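Local structure of antitoxin of toxin-antitoxin system VAPB (3ZVK) at residues F23-K26 with E27-V30. The protein neutralises its cognate toxin VapC2, partially inhibiting the toxin's RNase activity, and binds DNA as the antitoxin of a type II toxin-antitoxin pair. Sequence-based numbering, arbitrary orientation.
Sequences FSVK and EVSV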
# COMPACT_ATOMS: atom_id res chain seq x y z
N PHE F 23 4.53 1.64 12.29
CA PHE F 23 3.78 2.87 12.06
C PHE F 23 4.11 3.40 10.68
O PHE F 23 5.21 3.15 10.17
CB PHE F 23 4.11 3.90 13.14
CG PHE F 23 3.47 3.62 14.48
CD1 PHE F 23 4.13 2.84 15.44
CD2 PHE F 23 2.23 4.17 14.82
CE1 PHE F 23 3.55 2.60 16.69
CE2 PHE F 23 1.65 3.93 16.07
CZ PHE F 23 2.31 3.15 17.00
N SER F 24 3.16 4.10 10.04
CA SER F 24 3.37 4.69 8.72
C SER F 24 3.66 6.18 8.88
O SER F 24 3.84 6.87 7.88
CB SER F 24 2.19 4.43 7.79
OG SER F 24 1.04 5.13 8.22
N VAL F 25 3.76 6.66 10.13
CA VAL F 25 4.08 8.05 10.50
C VAL F 25 5.51 8.10 11.07
O VAL F 25 6.06 7.06 11.42
CB VAL F 25 3.02 8.67 11.46
CG1 VAL F 25 1.67 8.80 10.78
CG2 VAL F 25 2.90 7.86 12.75
N LYS F 26 6.13 9.29 11.15
CA LYS F 26 7.51 9.38 11.66
C LYS F 26 7.54 9.83 13.12
O LYS F 26 8.59 9.76 13.78
CB LYS F 26 8.38 10.27 10.76
CG LYS F 26 8.62 9.62 9.39
CD LYS F 26 10.03 9.82 8.88
CE LYS F 26 10.53 8.73 7.95
NZ LYS F 26 9.84 8.68 6.63
N GLU F 27 6.38 10.25 13.63
CA GLU F 27 6.19 10.71 14.99
C GLU F 27 4.93 10.09 15.59
O GLU F 27 3.96 9.84 14.88
CB GLU F 27 6.07 12.24 15.01
CG GLU F 27 7.42 12.95 14.99
CD GLU F 27 7.36 14.45 15.22
OE1 GLU F 27 6.55 15.13 14.56
OE2 GLU F 27 8.15 14.95 16.07
N VAL F 28 4.96 9.84 16.90
CA VAL F 28 3.83 9.30 17.65
C VAL F 28 3.61 10.06 18.93
O VAL F 28 4.54 10.63 19.49
CB VAL F 28 3.92 7.77 17.93
CG1 VAL F 28 3.69 6.94 16.67
CG2 VAL F 28 5.22 7.38 18.64
N SER F 29 2.38 10.02 19.42
CA SER F 29 1.97 10.61 20.69
C SER F 29 2.27 9.56 21.79
O SER F 29 2.03 8.37 21.57
CB SER F 29 0.48 10.95 20.65
OG SER F 29 -0.37 9.90 21.10
N VAL F 30 2.83 9.95 22.93
CA VAL F 30 3.11 9.03 24.04
C VAL F 30 2.32 9.51 25.24
O VAL F 30 2.52 10.63 25.70
CB VAL F 30 4.61 8.87 24.41
CG1 VAL F 30 4.82 7.76 25.44
CG2 VAL F 30 5.48 8.64 23.19
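Phe23 and Val28 meet where the loop after strand 12-17 turns into strand 27-33, and their contact is a CH-pi interaction. The methyl CG1 of Val28 sits over one face of the Phe23 ring, 3.8 Å from its centroid and 17° off the ring normal. It is displaced toward the rim, so its shortest approach is to Phe23 CD2, at 3.6 Å. With CB of Phe23 directed toward the strand, CG anti to the carbonyl carbon (chi1 -75°) and chi2 near 90°, one face of the ring is turned to Val28 CG1; a flat aromatic group suits this place, offering a broad surface to a single methyl.

A weaker apolar contact joins the valines: Val25 CG2 stands 4.1 Å from Val28 CG1, so one methyl of the strand faces both loop side chains. The compact branching of valine lets Val25 fit inside the bend, where CG2 also lies close to the backbone carbonyl of Glu27. Pro41 of the neighbouring strand 36-41 touches both Phe23 and Val25, while Ile6 of the second subunit, another copy of VapB2, packs on Phe23 and Val28.

The CB bond of Glu27 leads away from the loop and the chain runs on extended beyond CG, with OE2 in a salt bridge to Lys5 NZ of the second subunit; Glu27 and Val28 also join an antiparallel ladder with a strand of that chain. A sheet that runs on into a second chain is consistent with the intertwined dimer of SpoVT-AbrB/MazE-like antitoxins. Side chain to side chain, the bend is held by apolar contacts, one of them CH-pi, while the Glu27 carboxylate serves the subunit interface.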